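Local coordinates for protein telomere length regulator taz1 (Schizosaccharomyces pombe, PDB 4ZMK) that binds double-stranded telomeric DNA as a homodimer to regulate telomere length and function, this chain being its dimerization domain, at residues A[2-7]-A[54-59]. Residues are numbered along the deposited sequence; the frame is centred on the assembly and turned at random.
Sequences TFSERT and SHTLSK
A capping box starts the short helix 3-7, whose first turn rests on Thr-56 of the long helix 44-70 through Ser-4 and Glu-5. The box is reciprocal: Glu-5 N donates to Thr-2 OG1 at a nearly straight 171°, while Thr-2 N reaches Glu-5 OE1 over 3.1 Å from above the carboxylate plane in the conformer described, one of two for this side chain. Across the contact the nearest atoms belong to side chains: Ser-4 CB lies 3.4 Å from Thr-56 OG1, and Glu-5 CG meets Thr-56 CG2 at 3.6 Å, the two side chains crossing at about a right angle. Thr-56 has OG1 anti to its carbonyl carbon (chi1 -61°), which puts the hydroxyl against Ser-4 and lets it hydrogen-bond to Asp-52 O, one turn back. No direct hydrogen bond joins the segments; instead, one water donates to Thr-56 OG1 (3.0 Å) and appears to bridge to the cap, though its 2.5 Å to Thr-2 OG1 is suspiciously short. In the same Glu-5 conformer, another water donates to OE2 and, weakly, to Thr-56 O. A valine in place of Thr-56 would probably leave Asp-52 O without this side-chain donor and the first water without its acceptor on the long helix. On the other flank of helix 44-70, Ser-58 OG hydrogen-bonds Asp-32 of the second subunit; the capped N-terminal turn packs against a helical hairpin in a homodimeric domain.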
ATOM      1  N   THR A   2       5.600   5.731  15.748  1.00 33.71           N
ATOM      2  CA  THR A   2       6.603   6.424  14.959  1.00 23.96           C
ATOM      3  C   THR A   2       5.928   7.578  14.231  1.00 22.05           C
ATOM      4  O   THR A   2       4.712   7.710  14.263  1.00 21.75           O
ATOM      5  CB  THR A   2       7.278   5.513  13.928  1.00 21.05           C
ATOM      6  OG1 THR A   2       6.353   5.215  12.874  1.00 23.49           O
ATOM      7  CG2 THR A   2       7.731   4.229  14.572  1.00 29.18           C
ATOM      8  N   PHE A   3       6.729   8.402  13.570  1.00 27.79           N
ATOM      9  CA  PHE A   3       6.210   9.490  12.758  1.00 24.96           C
ATOM     10  C   PHE A   3       5.271   8.959  11.683  1.00 19.76           C
ATOM     11  O   PHE A   3       4.178   9.478  11.508  1.00 19.66           O
ATOM     12  CB  PHE A   3       7.356  10.282  12.121  1.00 22.29           C
ATOM     13  CG  PHE A   3       6.896  11.424  11.279  1.00 22.26           C
ATOM     14  CD1 PHE A   3       6.752  11.276   9.906  1.00 20.70           C
ATOM     15  CD2 PHE A   3       6.597  12.645  11.856  1.00 24.03           C
ATOM     16  CE1 PHE A   3       6.320  12.324   9.128  1.00 20.92           C
ATOM     17  CE2 PHE A   3       6.171  13.695  11.084  1.00 24.24           C
ATOM     18  CZ  PHE A   3       6.028  13.536   9.715  1.00 22.68           C
ATOM     19  N   SER A   4       5.695   7.918  10.976  1.00 18.41           N
ATOM     20  CA  SER A   4       4.892   7.361   9.895  1.00 16.72           C
ATOM     21  C   SER A   4       3.626   6.667  10.398  1.00 16.43           C
ATOM     22  O   SER A   4       2.571   6.843   9.815  1.00 21.51           O
ATOM     23  CB  SER A   4       5.720   6.392   9.054  1.00 15.69           C
ATOM     24  OG  SER A   4       6.803   7.063   8.446  1.00 19.51           O
ATOM     25  N   GLU A   5       3.725   5.890  11.473  1.00 17.10           N
ATOM     26  CA  GLU A   5       2.555   5.225  12.044  0.50 17.21           C
ATOM     27  C   GLU A   5       1.465   6.234  12.403  1.00 24.38           C
ATOM     28  O   GLU A   5       0.287   6.031  12.104  1.00 23.32           O
ATOM     29  CB  GLU A   5       2.947   4.417  13.284  0.50 18.37           C
ATOM     30  CG  GLU A   5       3.859   3.248  12.993  0.50 17.80           C
ATOM     31  CD  GLU A   5       4.231   2.472  14.239  0.50 33.31           C
ATOM     32  OE1 GLU A   5       4.145   3.042  15.347  0.50 20.89           O
ATOM     33  OE2 GLU A   5       4.606   1.288  14.109  0.50 28.76           O
ATOM     34  N   ARG A   6       1.865   7.332  13.039  1.00 19.42           N
ATOM     35  CA  ARG A   6       0.924   8.350  13.461  1.00 20.59           C
ATOM     36  C   ARG A   6       0.387   9.133  12.271  1.00 19.77           C
ATOM     37  O   ARG A   6      -0.810   9.401  12.188  1.00 20.50           O
ATOM     38  CB  ARG A   6       1.584   9.289  14.462  1.00 22.61           C
ATOM     39  CG  ARG A   6       0.678  10.390  14.969  1.00 25.43           C
ATOM     40  CD  ARG A   6      -0.160   9.944  16.156  1.00 27.73           C
ATOM     41  NE  ARG A   6      -0.911  11.070  16.706  1.00 32.81           N
ATOM     42  CZ  ARG A   6      -2.239  11.171  16.691  1.00 36.68           C
ATOM     43  NH1 ARG A   6      -2.975  10.201  16.169  1.00 40.14           N
ATOM     44  NH2 ARG A   6      -2.834  12.239  17.211  1.00 33.76           N
ATOM     45  N   THR A   7       1.269   9.493  11.347  1.00 19.05           N
ATOM     46  CA  THR A   7       0.894  10.336  10.222  1.00 18.65           C
ATOM     47  C   THR A   7      -0.061   9.585   9.295  1.00 27.08           C
ATOM     48  O   THR A   7      -0.996  10.178   8.748  1.00 27.06           O
ATOM     49  CB  THR A   7       2.145  10.812   9.440  1.00 18.46           C
ATOM     50  OG1 THR A   7       2.960  11.620  10.292  1.00 20.14           O
ATOM     51  CG2 THR A   7       1.770  11.630   8.230  1.00 18.25           C
ATOM     52  N   SER A  54       5.996   3.820   3.027  1.00 12.83           N
ATOM     53  CA  SER A  54       5.758   2.558   2.334  0.50 14.07           C
ATOM     54  C   SER A  54       6.112   1.358   3.203  1.00 12.22           C
ATOM     55  O   SER A  54       5.349   0.412   3.325  1.00 13.53           O
ATOM     56  CB  SER A  54       6.562   2.521   1.033  0.50 14.15           C
ATOM     57  OG  SER A  54       6.301   1.339   0.300  0.50 17.66           O
ATOM     58  N   HIS A  55       7.296   1.422   3.795  1.00 11.80           N
ATOM     59  CA  HIS A  55       7.821   0.389   4.671  1.00 13.43           C
ATOM     60  C   HIS A  55       6.989   0.196   5.929  1.00 12.26           C
ATOM     61  O   HIS A  55       6.754  -0.923   6.370  1.00 20.35           O
ATOM     62  CB  HIS A  55       9.255   0.738   5.058  1.00 18.06           C
ATOM     63  CG  HIS A  55       9.957  -0.349   5.801  1.00 27.81           C
ATOM     64  ND1 HIS A  55      10.269  -0.251   7.142  1.00 28.67           N
ATOM     65  CD2 HIS A  55      10.406  -1.556   5.398  1.00 29.34           C
ATOM     66  CE1 HIS A  55      10.880  -1.351   7.529  1.00 29.68           C
ATOM     67  NE2 HIS A  55      10.980  -2.164   6.486  1.00 31.79           N
ATOM     68  N   THR A  56       6.571   1.301   6.522  1.00 12.81           N
ATOM     69  CA  THR A  56       5.753   1.270   7.721  1.00 12.94           C
ATOM     70  C   THR A  56       4.402   0.623   7.421  1.00 13.23           C
ATOM     71  O   THR A  56       3.910  -0.187   8.190  1.00 15.16           O
ATOM     72  CB  THR A  56       5.567   2.697   8.271  1.00 14.31           C
ATOM     73  OG1 THR A  56       6.851   3.233   8.614  1.00 15.37           O
ATOM     74  CG2 THR A  56       4.633   2.736   9.488  1.00 14.24           C
ATOM     75  N   LEU A  57       3.815   0.988   6.289  1.00 12.23           N
ATOM     76  CA  LEU A  57       2.543   0.438   5.867  1.00 13.48           C
ATOM     77  C   LEU A  57       2.661  -1.070   5.601  1.00 14.77           C
ATOM     78  O   LEU A  57       1.828  -1.857   6.048  1.00 15.82           O
ATOM     79  CB  LEU A  57       2.051   1.175   4.628  1.00 10.50           C
ATOM     80  CG  LEU A  57       0.718   0.764   4.016  1.00 10.89           C
ATOM     81  CD1 LEU A  57      -0.392   1.003   4.980  1.00 10.75           C
ATOM     82  CD2 LEU A  57       0.473   1.564   2.757  1.00 10.97           C
ATOM     83  N   SER A  58       3.711  -1.467   4.892  1.00 10.86           N
ATOM     84  CA  SER A  58       3.942  -2.876   4.581  1.00 11.77           C
ATOM     85  C   SER A  58       4.062  -3.695   5.875  1.00 14.05           C
ATOM     86  O   SER A  58       3.451  -4.741   6.034  1.00 19.60           O
ATOM     87  CB  SER A  58       5.197  -3.021   3.734  1.00 11.08           C
ATOM     88  OG  SER A  58       5.359  -4.338   3.265  1.00 21.42           O
ATOM     89  N   LYS A  59       4.835  -3.176   6.810  1.00 13.58           N
ATOM     90  CA  LYS A  59       5.088  -3.839   8.073  1.00 15.43           C
ATOM     91  C   LYS A  59       3.783  -3.976   8.862  1.00 21.30           C
ATOM     92  O   LYS A  59       3.564  -4.979   9.553  1.00 21.21           O
ATOM     93  CB  LYS A  59       6.152  -3.052   8.845  1.00 20.33           C
ATOM     94  CG  LYS A  59       6.523  -3.583  10.189  1.00 38.39           C
ATOM     95  CD  LYS A  59       7.469  -2.628  10.913  1.00 56.30           C
ATOM     96  CE  LYS A  59       7.459  -2.913  12.418  1.00 70.52           C
ATOM     97  NZ  LYS A  59       8.084  -1.835  13.232  1.00 75.35           N
TER
HETATM   98  O   HOH W   1       7.832   3.791  11.375  1.00 67.14           O
HETATM   99  O   HOH W   2       9.259   5.385   9.729  1.00 49.26           O
HETATM  100  O   HOH W   3       4.093  -0.487  11.610  1.00 44.05           O